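Local coordinates for ribonucleotide monophosphatase NagD (PDB 2C4N), which probably dephosphorylates a broad range of nucleotides and some other phosphate esters in a magnesium-dependent reaction, ribonucleoside monophosphates among them, at residues Gly12-Asp17 and Pro242-Ile247; Val39-Tyr44 and Pro179-Ala184; Met73-Phe78 and Arg139-Asn144; Gly93-Glu98 and Phe113-Glu118. All blocks are in the same frame, centred on the assembly; numbering follows the deposited sequence.

Contact 1: residues Gly12-Asp17 and Pro242-Ile247; sequences GVLMHD and PSVAEI
V13 and V244 meet methyl to methyl where the loop after the first core strand turns beside the metal site. This is the HAD signature DxDx(T/V): D9 and D11, with D201, bind magnesium, and V13 closes the pattern just before the small antiparallel hairpin of 15-16 and 19-20. The two valines cross at about a right angle, with V13 CG1 3.6 Å from V244 CG1. In V13 that branch lies opposite the backbone N (chi1 178°) and reaches across to the other segment, while CG2 sits beside the N. V244 takes a different rotamer: its CG1 is opposite the carbonyl carbon (chi1 -69°) and beside its own N, and CG2 fills the position between N and carbonyl. L14 joins more loosely. Its backbone aims the side chain elsewhere, and the chain swings CD2 back to 4.4 Å from V244 CG1. F27 of helix 24-33 also packs on V244, and V13 touches D201 and V220 as well, so the valine lies between the 242-247 loop and a metal ligand. One ordered water bridges the two backbones, giving a proton to V13 O at 2.8 Å and accepting one from V244 N at 3.0 Å. Both polar atoms are therefore satisfied inside a buried, mostly apolar junction. G12 starts the turn with positive phi, where a CB would jam against the preceding carbonyl, and its N bonds to M15 O at 2.9 Å. On the other segment an ST turn leads into the 3-10 segment: S243 OG accepts from A245 N at 3.3 Å.

Contact 2: residues Val39-Tyr44 and Pro179-Ala184; sequences VLLTNY and PWIIRA. With PO4 (phosphate ion), chain D.
L41 and I181 carry the apolar part of this contact, strand 38-42 facing the start of helix 180-189. L41 holds CG opposite its backbone N (chi1 -178°), which sends CD1 off the strand to 3.8 Å from I181 CD1; the isoleucine answers with an extended chain, and the two side chains meet at a slant. The second branch, L41 CD2, lies 4.3 Å from CD1 of I182, which leaves its helix in another direction and curls back. I7 of the central strand touches both L41 and I182, so the leucine is boxed in by the sheet and the helix.

The polar part lies at T42 to Y44, where a phosphate ion, probably from the crystallisation liquor, is bound. N43 N donates to phosphate O2 at 3.0 Å in a fairly straight bond (163°). T42 OG1 lies 3.1 Å from phosphate O1 and may donate to it, although its proton has another acceptor within reach. The same hydroxyl accepts from Y44 N at 3.3 Å, an ST turn. A valine in place of T42 would probably cost phosphate O1 a possible partner and leave Y44 N without this acceptor, freeing the turn to shift.

Aromatic contact comes from Y44, whose ring presents its edge to the ion, CD1 being 3.1 Å from phosphate O4, close to the ring plane. K176 NZ and D11 N also hydrogen-bond the phosphate. T42, N43 and K176 probably bind substrate, consistent with the threonine and lysine phosphate-binding motifs of HAD phosphatases.

Contact 3: residues Met73-Phe78 and Arg139-Asn144; sequences MATADF and RFIATN
T75 and F78 of helix 71-80 pack on I141 and T143 in a buried, largely apolar helix-on-strand contact, at the junction where the helix leaving the catalytic core meets the four-stranded parallel sheet, which fits the cap of a C2-type HAD phosphatase. F78 and I141 approach from opposite directions: F78 CE1 is 4.0 Å from I141 CD1. With its CG opposite the backbone N (chi1 171°), the phenylalanine reaches out over the strand. T75 sits a turn earlier, its CG2 4.4 Å from I141 CG2. Its hydroxyl donates a hydrogen bond to S71 O, and it is this OG1 that T143 CG2 touches, at 3.5 Å, the two side chains crossing at about a right angle. T143 directs its own hydroxyl away from the helix, to N144 OD1 at 2.8 Å, in the carbonyl plane. N144 ND2 in turn bonds D146, a residue thought to set substrate specificity. An alanine in place of T143 would probably open a gap beside T75 and leave N144 OD1 without this donor, the amide then being held, of the bonds described, through ND2 alone. W180 meets F78 edge to face, and F211 of a second subunit also packs against that ring. Both threonines thus spend their hydroxyls within their own segments or close by, so helix and strand are joined by van der Waals packing and apolar burial.

Contact 4: residues Gly93-Glu98 and Phe113-Glu118; sequences GALIHE and FVIVGE
L95 CD2 is the atom of 93-98 that comes within 4.5 Å of 113-118, at the end of strand 105-116 and the loop after it. It lies 4.0 Å from G117 CA and 4.1 Å from G117 N, so it sits on bare backbone, and 4.2 Å from I115 CG2. G117 has to be small: a CB would point at the helix and collide with that same methyl. I115 presents CG2 because its chi1 of -53° sets this branch opposite the backbone N. In L95 the chain leaves the helix with CG opposite N (chi1 176°) and runs on extended to CD2, which ends at the glycine, while CD1 turns off.

Further out, V89 of strand 86-90 also touches L95, and A87 touches I115. These belong to one beta-alpha-beta unit, strand 86-90, helix 94-101, strand 105-116, whose two strands lie side by side and parallel. G93, with positive phi, is the N-cap residue, and H97 N bonds back to G93 O at 3.2 Å, starting the helix that carries L95. On the sheet's other face V116 meets helix 156-167. The contact sets a leucine methyl against glycine backbone and an isoleucine methyl, resting on fit and burial, with no directional bond.

Overall arrangement
The contacts are nested along the chain, contact 1 outermost and contact 4 innermost. Contacts 1 and 2, about 18 Å apart between centres, lie in the core domain and touch through L14 and L40; contact 2 uses strand 38-42 of its six-stranded sheet, contact 1 the segments after strands 5-9 and 239-241. Contact 3 lies about 11 Å from contact 2 and 8 Å from contact 4, centre to centre. I181 packs on A74 of helix 71-80, and neighbouring strands 139-142 and 105-116 are probably hydrogen-bonded, R139 O to V114 N. Contacts 1 and 4 lie on opposite sides of the chain's centre. The series runs from metal-binding core through helix 71-80 into the inserted four-stranded domain.

Contact 1: residues Gly12-Asp17 and Pro242-Ile247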
loop_
_atom_site.group_PDB
_atom_site.type_symbol
_atom_site.label_atom_id
_atom_site.label_comp_id
_atom_site.label_asym_id
_atom_site.label_seq_id
_atom_site.Cartn_x
_atom_site.Cartn_y
_atom_site.Cartn_z
ATOM N N GLY A 12 0.095 -20.149 -20.976
ATOM C CA GLY A 12 0.758 -19.118 -21.756
ATOM C C GLY A 12 2.076 -19.596 -22.337
ATOM O O GLY A 12 2.765 -18.849 -23.029
ATOM N N VAL A 13 2.422 -20.849 -22.053
ATOM C CA VAL A 13 3.663 -21.449 -22.528
ATOM C C VAL A 13 3.385 -22.755 -23.279
ATOM O O VAL A 13 3.784 -22.920 -24.432
ATOM C CB VAL A 13 4.613 -21.760 -21.345
ATOM C CG1 VAL A 13 5.884 -22.429 -21.855
ATOM C CG2 VAL A 13 4.946 -20.469 -20.587
ATOM N N LEU A 14 2.690 -23.675 -22.618
ATOM C CA LEU A 14 2.372 -24.970 -23.210
ATOM C C LEU A 14 0.902 -25.036 -23.590
ATOM O O LEU A 14 0.524 -25.708 -24.557
ATOM C CB LEU A 14 2.698 -26.091 -22.213
ATOM C CG LEU A 14 4.176 -26.218 -21.815
ATOM C CD1 LEU A 14 4.353 -27.301 -20.756
ATOM C CD2 LEU A 14 4.997 -26.548 -23.047
ATOM N N MET A 15 0.087 -24.355 -22.814
ATOM C CA MET A 15 -1.350 -24.294 -23.040
ATOM C C MET A 15 -1.923 -22.878 -23.095
ATOM O O MET A 15 -1.569 -22.044 -22.339
ATOM C CB MET A 15 -2.098 -25.076 -21.980
ATOM C CG MET A 15 -1.688 -26.479 -21.865
ATOM S SD MET A 15 -2.159 -27.544 -23.187
ATOM C CE MET A 15 -3.685 -27.675 -22.751
ATOM N N HIS A 16 -2.866 -22.674 -23.998
ATOM C CA HIS A 16 -3.819 -21.623 -23.878
ATOM C C HIS A 16 -5.173 -22.156 -23.555
ATOM O O HIS A 16 -5.861 -22.672 -24.362
ATOM C CB HIS A 16 -3.887 -20.731 -25.090
ATOM C CG HIS A 16 -2.649 -19.949 -25.343
ATOM N ND1 HIS A 16 -1.958 -20.030 -26.516
ATOM C CD2 HIS A 16 -1.993 -19.062 -24.584
ATOM C CE1 HIS A 16 -0.923 -19.230 -26.468
ATOM N NE2 HIS A 16 -0.918 -18.637 -25.302
ATOM N N ASP A 17 -5.460 -22.026 -22.290
ATOM C CA ASP A 17 -6.545 -22.677 -21.719
ATOM C C ASP A 17 -6.524 -24.157 -21.995
ATOM O O ASP A 17 -5.693 -24.864 -21.563
ATOM C CB ASP A 17 -7.801 -22.100 -22.323
ATOM C CG ASP A 17 -8.732 -21.679 -21.336
ATOM O OD1 ASP A 17 -9.596 -22.490 -20.934
ATOM O OD2 ASP A 17 -8.605 -20.502 -20.945
ATOM N N PRO A 242 9.716 -16.468 -29.226
ATOM C CA PRO A 242 8.289 -16.228 -29.443
ATOM C C PRO A 242 7.483 -17.306 -28.716
ATOM O O PRO A 242 6.463 -17.015 -28.096
ATOM C CB PRO A 242 8.149 -16.325 -30.961
ATOM C CG PRO A 242 9.480 -15.841 -31.449
ATOM C CD PRO A 242 10.438 -16.536 -30.510
ATOM N N SER A 243 7.960 -18.547 -28.783
ATOM C CA SER A 243 7.282 -19.671 -28.134
ATOM C C SER A 243 8.259 -20.816 -27.936
ATOM O O SER A 243 9.405 -20.736 -28.364
ATOM C CB SER A 243 6.108 -20.155 -28.990
ATOM O OG SER A 243 6.576 -20.831 -30.144
ATOM N N VAL A 244 7.806 -21.887 -27.289
ATOM C CA VAL A 244 8.663 -23.043 -27.050
ATOM C C VAL A 244 9.138 -23.707 -28.347
ATOM O O VAL A 244 10.141 -24.419 -28.358
ATOM C CB VAL A 244 7.943 -24.107 -26.186
ATOM C CG1 VAL A 244 7.760 -23.583 -24.765
ATOM C CG2 VAL A 244 6.589 -24.462 -26.800
ATOM N N ALA A 245 8.424 -23.459 -29.439
ATOM C CA ALA A 245 8.766 -24.055 -30.727
ATOM C C ALA A 245 10.193 -23.779 -31.196
ATOM O O ALA A 245 10.802 -24.621 -31.862
ATOM C CB ALA A 245 7.775 -23.595 -31.785
ATOM N N GLU A 246 10.732 -22.612 -30.855
ATOM C CA GLU A 246 12.088 -22.271 -31.271
ATOM C C GLU A 246 13.160 -22.505 -30.215
ATOM O O GLU A 246 14.341 -22.285 -30.475
ATOM C CB GLU A 246 12.156 -20.811 -31.734
ATOM C CG GLU A 246 11.316 -20.497 -32.960
ATOM C CD GLU A 246 11.611 -19.122 -33.518
ATOM O OE1 GLU A 246 12.102 -18.264 -32.749
ATOM O OE2 GLU A 246 11.348 -18.893 -34.721
ATOM N N ILE A 247 12.766 -22.943 -29.024
ATOM C CA ILE A 247 13.753 -23.188 -27.975
ATOM C C ILE A 247 14.627 -24.374 -28.383
ATOM O O ILE A 247 14.114 -25.471 -28.609
ATOM C CB ILE A 247 13.081 -23.526 -26.610
ATOM C CG1 ILE A 247 12.292 -22.323 -26.096
ATOM C CG2 ILE A 247 14.135 -23.918 -25.581
ATOM C CD1 ILE A 247 11.552 -22.599 -24.788
HETATM O O HOH W 1 5.357 -21.076 -25.822
#

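Contact 2: residues Val39-Tyr44 and Pro179-Ala184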
loop_
_atom_site.group_PDB
_atom_site.type_symbol
_atom_site.label_atom_id
_atom_site.label_comp_id
_atom_site.label_asym_id
_atom_site.label_seq_id
_atom_site.Cartn_x
_atom_site.Cartn_y
_atom_site.Cartn_z
ATOM N N VAL A 39 9.600 -30.844 -14.954
ATOM C CA VAL A 39 8.510 -30.473 -14.067
ATOM C C VAL A 39 7.660 -29.440 -14.794
ATOM O O VAL A 39 8.184 -28.436 -15.287
ATOM C CB VAL A 39 9.025 -29.856 -12.748
ATOM C CG1 VAL A 39 7.879 -29.218 -11.985
ATOM C CG2 VAL A 39 9.680 -30.931 -11.892
ATOM N N LEU A 40 6.362 -29.708 -14.892
ATOM C CA LEU A 40 5.437 -28.780 -15.526
ATOM C C LEU A 40 4.758 -28.078 -14.360
ATOM O O LEU A 40 3.979 -28.669 -13.615
ATOM C CB LEU A 40 4.430 -29.533 -16.399
ATOM C CG LEU A 40 5.080 -30.321 -17.546
ATOM C CD1 LEU A 40 3.992 -30.842 -18.481
ATOM C CD2 LEU A 40 6.061 -29.428 -18.313
ATOM N N LEU A 41 5.083 -26.802 -14.213
ATOM C CA LEU A 41 4.604 -25.989 -13.109
ATOM C C LEU A 41 3.415 -25.081 -13.381
ATOM O O LEU A 41 3.279 -24.510 -14.461
ATOM C CB LEU A 41 5.773 -25.132 -12.610
ATOM C CG LEU A 41 5.565 -24.205 -11.411
ATOM C CD1 LEU A 41 5.554 -25.030 -10.131
ATOM C CD2 LEU A 41 6.683 -23.169 -11.368
ATOM N N THR A 42 2.542 -24.970 -12.385
ATOM C CA THR A 42 1.410 -24.065 -12.477
ATOM C C THR A 42 1.132 -23.502 -11.096
ATOM O O THR A 42 1.198 -24.216 -10.096
ATOM C CB THR A 42 0.124 -24.724 -13.014
ATOM O OG1 THR A 42 -0.925 -23.745 -13.008
ATOM C CG2 THR A 42 -0.294 -25.915 -12.163
ATOM N N ASN A 43 0.831 -22.210 -11.046
ATOM C CA ASN A 43 0.550 -21.535 -9.790
ATOM C C ASN A 43 -0.835 -21.841 -9.256
ATOM O O ASN A 43 -1.127 -21.552 -8.095
ATOM C CB ASN A 43 0.696 -20.029 -9.974
ATOM C CG ASN A 43 1.761 -19.446 -9.087
ATOM O OD1 ASN A 43 2.765 -20.099 -8.804
ATOM N ND2 ASN A 43 1.567 -18.200 -8.664
ATOM N N TYR A 44 -1.693 -22.425 -10.088
ATOM C CA TYR A 44 -3.043 -22.718 -9.644
ATOM C C TYR A 44 -3.152 -24.070 -8.949
ATOM O O TYR A 44 -2.545 -25.055 -9.357
ATOM C CB TYR A 44 -4.020 -22.545 -10.817
ATOM C CG TYR A 44 -4.067 -21.080 -11.247
ATOM C CD1 TYR A 44 -3.168 -20.578 -12.193
ATOM C CD2 TYR A 44 -4.946 -20.176 -10.637
ATOM C CE1 TYR A 44 -3.138 -19.220 -12.517
ATOM C CE2 TYR A 44 -4.921 -18.816 -10.955
ATOM C CZ TYR A 44 -4.015 -18.343 -11.895
ATOM O OH TYR A 44 -3.986 -16.994 -12.203
ATOM N N PRO A 179 10.505 -17.655 -4.513
ATOM C CA PRO A 179 11.553 -18.573 -4.973
ATOM C C PRO A 179 11.435 -19.974 -4.366
ATOM O O PRO A 179 11.917 -20.951 -4.936
ATOM C CB PRO A 179 12.840 -17.868 -4.541
ATOM C CG PRO A 179 12.453 -16.419 -4.532
ATOM C CD PRO A 179 11.093 -16.458 -3.892
ATOM N N TRP A 180 10.785 -20.078 -3.214
ATOM C CA TRP A 180 10.664 -21.379 -2.560
ATOM C C TRP A 180 10.047 -22.474 -3.430
ATOM O O TRP A 180 10.516 -23.611 -3.416
ATOM C CB TRP A 180 9.859 -21.272 -1.265
ATOM C CG TRP A 180 9.902 -22.555 -0.497
ATOM C CD1 TRP A 180 10.875 -22.956 0.372
ATOM C CD2 TRP A 180 8.988 -23.650 -0.611
ATOM N NE1 TRP A 180 10.626 -24.238 0.804
ATOM C CE2 TRP A 180 9.474 -24.688 0.215
ATOM C CE3 TRP A 180 7.807 -23.857 -1.335
ATOM C CZ2 TRP A 180 8.820 -25.919 0.335
ATOM C CZ3 TRP A 180 7.156 -25.081 -1.216
ATOM C CH2 TRP A 180 7.666 -26.095 -0.386
ATOM N N ILE A 181 9.001 -22.148 -4.184
ATOM C CA ILE A 181 8.378 -23.169 -5.018
ATOM C C ILE A 181 9.344 -23.704 -6.073
ATOM O O ILE A 181 9.219 -24.844 -6.510
ATOM C CB ILE A 181 7.085 -22.658 -5.694
ATOM C CG1 ILE A 181 6.309 -23.851 -6.266
ATOM C CG2 ILE A 181 7.417 -21.665 -6.797
ATOM C CD1 ILE A 181 4.898 -23.528 -6.679
ATOM N N ILE A 182 10.309 -22.883 -6.478
ATOM C CA ILE A 182 11.305 -23.316 -7.453
ATOM C C ILE A 182 12.222 -24.315 -6.741
ATOM O O ILE A 182 12.633 -25.324 -7.317
ATOM C CB ILE A 182 12.140 -22.117 -7.978
ATOM C CG1 ILE A 182 11.221 -21.087 -8.651
ATOM C CG2 ILE A 182 13.196 -22.603 -8.957
ATOM C CD1 ILE A 182 10.364 -21.650 -9.777
ATOM N N ARG A 183 12.535 -24.027 -5.481
ATOM C CA ARG A 183 13.367 -24.917 -4.676
ATOM C C ARG A 183 12.655 -26.257 -4.534
ATOM O O ARG A 183 13.271 -27.318 -4.658
ATOM C CB ARG A 183 13.612 -24.313 -3.287
ATOM C CG ARG A 183 15.005 -23.727 -3.111
ATOM C CD ARG A 183 16.052 -24.805 -3.334
ATOM N NE ARG A 183 17.240 -24.287 -4.007
ATOM C CZ ARG A 183 18.189 -25.053 -4.531
ATOM N NH1 ARG A 183 18.091 -26.371 -4.460
ATOM N NH2 ARG A 183 19.229 -24.499 -5.133
ATOM N N ALA A 184 11.353 -26.197 -4.275
ATOM C CA ALA A 184 10.541 -27.402 -4.122
ATOM C C ALA A 184 10.544 -28.207 -5.416
ATOM O O ALA A 184 10.606 -29.432 -5.397
ATOM C CB ALA A 184 9.112 -27.020 -3.744
HETATM P P PO4 D . 0.462 -20.691 -14.674
HETATM O O1 PO4 D . 0.662 -22.083 -15.149
HETATM O O2 PO4 D . 1.281 -20.456 -13.461
HETATM O O3 PO4 D . 0.864 -19.747 -15.729
HETATM O O4 PO4 D . -0.974 -20.483 -14.356
#

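Contact 3: residues Met73-Phe78 and Arg139-Asn144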
loop_
_atom_site.group_PDB
_atom_site.type_symbol
_atom_site.label_atom_id
_atom_site.label_comp_id
_atom_site.label_asym_id
_atom_site.label_seq_id
_atom_site.Cartn_x
_atom_site.Cartn_y
_atom_site.Cartn_z
ATOM N N MET A 73 0.302 -28.923 -4.478
ATOM C CA MET A 73 1.283 -29.955 -4.163
ATOM C C MET A 73 2.442 -29.324 -3.402
ATOM O O MET A 73 2.931 -29.880 -2.423
ATOM C CB MET A 73 1.795 -30.594 -5.456
ATOM C CG MET A 73 0.706 -31.279 -6.271
ATOM S SD MET A 73 1.343 -31.878 -7.834
ATOM C CE MET A 73 -0.141 -32.529 -8.609
ATOM N N ALA A 74 2.874 -28.158 -3.868
ATOM C CA ALA A 74 3.974 -27.433 -3.241
ATOM C C ALA A 74 3.616 -27.028 -1.820
ATOM O O ALA A 74 4.454 -27.083 -0.921
ATOM C CB ALA A 74 4.333 -26.198 -4.071
ATOM N N THR A 75 2.364 -26.630 -1.613
ATOM C CA THR A 75 1.907 -26.235 -0.282
ATOM C C THR A 75 1.919 -27.447 0.648
ATOM O O THR A 75 2.327 -27.351 1.803
ATOM C CB THR A 75 0.485 -25.642 -0.334
ATOM O OG1 THR A 75 0.507 -24.419 -1.083
ATOM C CG2 THR A 75 -0.034 -25.374 1.073
ATOM N N ALA A 76 1.480 -28.593 0.139
ATOM C CA ALA A 76 1.474 -29.812 0.942
ATOM C C ALA A 76 2.913 -30.181 1.294
ATOM O O ALA A 76 3.200 -30.560 2.426
ATOM C CB ALA A 76 0.806 -30.961 0.168
ATOM N N ASP A 77 3.816 -30.063 0.323
ATOM C CA ASP A 77 5.221 -30.383 0.551
ATOM C C ASP A 77 5.822 -29.442 1.581
ATOM O O ASP A 77 6.661 -29.841 2.384
ATOM C CB ASP A 77 6.027 -30.292 -0.749
ATOM C CG ASP A 77 5.830 -31.500 -1.646
ATOM O OD1 ASP A 77 5.461 -32.572 -1.125
ATOM O OD2 ASP A 77 6.065 -31.386 -2.868
ATOM N N PHE A 78 5.390 -28.186 1.548
ATOM C CA PHE A 78 5.865 -27.183 2.492
ATOM C C PHE A 78 5.420 -27.542 3.911
ATOM O O PHE A 78 6.213 -27.512 4.849
ATOM C CB PHE A 78 5.315 -25.811 2.086
ATOM C CG PHE A 78 5.550 -24.724 3.102
ATOM C CD1 PHE A 78 4.721 -24.598 4.215
ATOM C CD2 PHE A 78 6.598 -23.820 2.943
ATOM C CE1 PHE A 78 4.930 -23.590 5.155
ATOM C CE2 PHE A 78 6.814 -22.809 3.879
ATOM C CZ PHE A 78 5.980 -22.694 4.988
ATOM N N ARG A 139 -0.798 -19.919 11.831
ATOM C CA ARG A 139 0.159 -19.705 10.749
ATOM C C ARG A 139 -0.619 -19.578 9.432
ATOM O O ARG A 139 -1.310 -20.508 9.003
ATOM C CB ARG A 139 1.168 -20.861 10.718
ATOM C CG ARG A 139 2.024 -20.903 11.994
ATOM C CD ARG A 139 2.852 -22.180 12.118
ATOM N NE ARG A 139 3.855 -22.313 11.063
ATOM C CZ ARG A 139 4.752 -23.296 11.009
ATOM N NH1 ARG A 139 4.767 -24.228 11.951
ATOM N NH2 ARG A 139 5.627 -23.349 10.015
ATOM N N PHE A 140 -0.491 -18.409 8.808
ATOM C CA PHE A 140 -1.198 -18.040 7.579
ATOM C C PHE A 140 -0.432 -18.392 6.287
ATOM O O PHE A 140 0.569 -17.759 5.950
ATOM C CB PHE A 140 -1.487 -16.532 7.666
ATOM C CG PHE A 140 -2.529 -16.022 6.696
ATOM C CD1 PHE A 140 -3.373 -16.885 5.998
ATOM C CD2 PHE A 140 -2.680 -14.648 6.514
ATOM C CE1 PHE A 140 -4.353 -16.382 5.129
ATOM C CE2 PHE A 140 -3.651 -14.132 5.654
ATOM C CZ PHE A 140 -4.490 -14.997 4.958
ATOM N N ILE A 141 -0.921 -19.406 5.573
ATOM C CA ILE A 141 -0.301 -19.874 4.331
ATOM C C ILE A 141 -1.312 -19.821 3.188
ATOM O O ILE A 141 -2.483 -20.154 3.374
ATOM C CB ILE A 141 0.157 -21.355 4.445
ATOM C CG1 ILE A 141 0.893 -21.594 5.766
ATOM C CG2 ILE A 141 1.035 -21.714 3.261
ATOM C CD1 ILE A 141 2.171 -20.815 5.913
ATOM N N ALA A 142 -0.852 -19.432 2.002
ATOM C CA ALA A 142 -1.727 -19.355 0.833
ATOM C C ALA A 142 -1.014 -19.983 -0.361
ATOM O O ALA A 142 0.201 -19.848 -0.506
ATOM C CB ALA A 142 -2.088 -17.899 0.537
ATOM N N THR A 143 -1.764 -20.661 -1.224
ATOM C CA THR A 143 -1.159 -21.328 -2.374
ATOM C C THR A 143 -0.523 -20.415 -3.422
ATOM O O THR A 143 0.585 -20.681 -3.879
ATOM C CB THR A 143 -2.173 -22.273 -3.080
ATOM O OG1 THR A 143 -3.314 -21.532 -3.519
ATOM C CG2 THR A 143 -2.619 -23.372 -2.133
ATOM N N ASN A 144 -1.207 -19.343 -3.809
ATOM C CA ASN A 144 -0.658 -18.443 -4.824
ATOM C C ASN A 144 -1.250 -17.036 -4.701
ATOM O O ASN A 144 -2.407 -16.875 -4.330
ATOM C CB ASN A 144 -0.910 -19.021 -6.228
ATOM C CG ASN A 144 -2.391 -19.231 -6.529
ATOM O OD1 ASN A 144 -3.087 -19.975 -5.835
ATOM N ND2 ASN A 144 -2.874 -18.573 -7.578
#

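Contact 4: residues Gly93-Glu98 and Phe113-Glu118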
loop_
_atom_site.group_PDB
_atom_site.type_symbol
_atom_site.label_atom_id
_atom_site.label_comp_id
_atom_site.label_asym_id
_atom_site.label_seq_id
_atom_site.Cartn_x
_atom_site.Cartn_y
_atom_site.Cartn_z
ATOM N N GLY A 93 -11.177 -29.612 -3.264
ATOM C CA GLY A 93 -10.565 -30.522 -4.209
ATOM C C GLY A 93 -9.133 -30.955 -3.969
ATOM O O GLY A 93 -8.788 -31.452 -2.897
ATOM N N ALA A 94 -8.308 -30.772 -4.998
ATOM C CA ALA A 94 -6.898 -31.157 -4.985
ATOM C C ALA A 94 -6.136 -30.816 -3.712
ATOM O O ALA A 94 -5.494 -31.684 -3.123
ATOM C CB ALA A 94 -6.197 -30.544 -6.186
ATOM N N LEU A 95 -6.194 -29.553 -3.297
ATOM C CA LEU A 95 -5.491 -29.117 -2.092
ATOM C C LEU A 95 -5.890 -29.931 -0.862
ATOM O O LEU A 95 -5.037 -30.356 -0.079
ATOM C CB LEU A 95 -5.764 -27.636 -1.823
ATOM C CG LEU A 95 -5.154 -27.070 -0.530
ATOM C CD1 LEU A 95 -3.629 -27.152 -0.598
ATOM C CD2 LEU A 95 -5.606 -25.624 -0.328
ATOM N N ILE A 96 -7.192 -30.144 -0.696
ATOM C CA ILE A 96 -7.695 -30.896 0.448
ATOM C C ILE A 96 -7.113 -32.306 0.492
ATOM O O ILE A 96 -6.622 -32.751 1.531
ATOM C CB ILE A 96 -9.242 -30.997 0.418
ATOM C CG1 ILE A 96 -9.865 -29.596 0.453
ATOM C CG2 ILE A 96 -9.732 -31.826 1.605
ATOM C CD1 ILE A 96 -9.623 -28.833 1.744
ATOM N N HIS A 97 -7.169 -33.008 -0.634
ATOM C CA HIS A 97 -6.651 -34.365 -0.699
ATOM C C HIS A 97 -5.150 -34.407 -0.429
ATOM O O HIS A 97 -4.661 -35.303 0.262
ATOM C CB HIS A 97 -6.949 -34.982 -2.063
ATOM C CG HIS A 97 -6.713 -36.457 -2.112
ATOM N ND1 HIS A 97 -7.469 -37.354 -1.387
ATOM C CD2 HIS A 97 -5.779 -37.192 -2.761
ATOM C CE1 HIS A 97 -7.009 -38.576 -1.587
ATOM N NE2 HIS A 97 -5.985 -38.505 -2.416
ATOM N N GLU A 98 -4.418 -33.440 -0.977
ATOM C CA GLU A 98 -2.977 -33.367 -0.771
ATOM C C GLU A 98 -2.645 -33.195 0.705
ATOM O O GLU A 98 -1.713 -33.811 1.208
ATOM C CB GLU A 98 -2.376 -32.201 -1.563
ATOM C CG GLU A 98 -2.316 -32.407 -3.066
ATOM C CD GLU A 98 -1.340 -33.497 -3.477
ATOM O OE1 GLU A 98 -0.162 -33.445 -3.056
ATOM O OE2 GLU A 98 -1.749 -34.404 -4.231
ATOM N N PHE A 113 -2.617 -23.996 11.476
ATOM C CA PHE A 113 -2.514 -23.223 10.241
ATOM C C PHE A 113 -3.864 -22.841 9.663
ATOM O O PHE A 113 -4.871 -23.509 9.900
ATOM C CB PHE A 113 -1.834 -24.029 9.126
ATOM C CG PHE A 113 -0.490 -24.566 9.474
ATOM C CD1 PHE A 113 -0.364 -25.727 10.231
ATOM C CD2 PHE A 113 0.656 -23.929 9.018
ATOM C CE1 PHE A 113 0.887 -26.247 10.526
ATOM C CE2 PHE A 113 1.914 -24.441 9.309
ATOM C CZ PHE A 113 2.028 -25.607 10.066
ATOM N N VAL A 114 -3.854 -21.767 8.879
ATOM C CA VAL A 114 -5.022 -21.319 8.132
ATOM C C VAL A 114 -4.434 -21.395 6.727
ATOM O O VAL A 114 -3.448 -20.720 6.425
ATOM C CB VAL A 114 -5.424 -19.862 8.441
ATOM C CG1 VAL A 114 -6.377 -19.345 7.355
ATOM C CG2 VAL A 114 -6.121 -19.793 9.797
ATOM N N ILE A 115 -5.007 -22.245 5.884
ATOM C CA ILE A 115 -4.500 -22.420 4.535
ATOM C C ILE A 115 -5.551 -21.993 3.530
ATOM O O ILE A 115 -6.680 -22.480 3.556
ATOM C CB ILE A 115 -4.140 -23.889 4.276
ATOM C CG1 ILE A 115 -3.192 -24.386 5.373
ATOM C CG2 ILE A 115 -3.514 -24.031 2.900
ATOM C CD1 ILE A 115 -2.963 -25.874 5.349
ATOM N N VAL A 116 -5.174 -21.082 2.643
ATOM C CA VAL A 116 -6.097 -20.592 1.638
ATOM C C VAL A 116 -5.648 -20.974 0.236
ATOM O O VAL A 116 -4.508 -20.721 -0.160
ATOM C CB VAL A 116 -6.242 -19.047 1.698
ATOM C CG1 VAL A 116 -7.290 -18.578 0.686
ATOM C CG2 VAL A 116 -6.625 -18.611 3.108
ATOM N N GLY A 117 -6.554 -21.605 -0.500
ATOM C CA GLY A 117 -6.277 -21.988 -1.873
ATOM C C GLY A 117 -7.355 -21.323 -2.704
ATOM O O GLY A 117 -7.443 -20.097 -2.741
ATOM N N GLU A 118 -8.179 -22.128 -3.363
ATOM C CA GLU A 118 -9.282 -21.617 -4.163
ATOM C C GLU A 118 -10.530 -22.465 -3.944
ATOM O O GLU A 118 -10.460 -23.691 -3.834
ATOM C CB GLU A 118 -8.918 -21.609 -5.652
ATOM C CG GLU A 118 -10.123 -21.640 -6.590
ATOM C CD GLU A 118 -10.935 -20.351 -6.612
ATOM O OE1 GLU A 118 -11.092 -19.697 -5.558
ATOM O OE2 GLU A 118 -11.441 -19.997 -7.700
#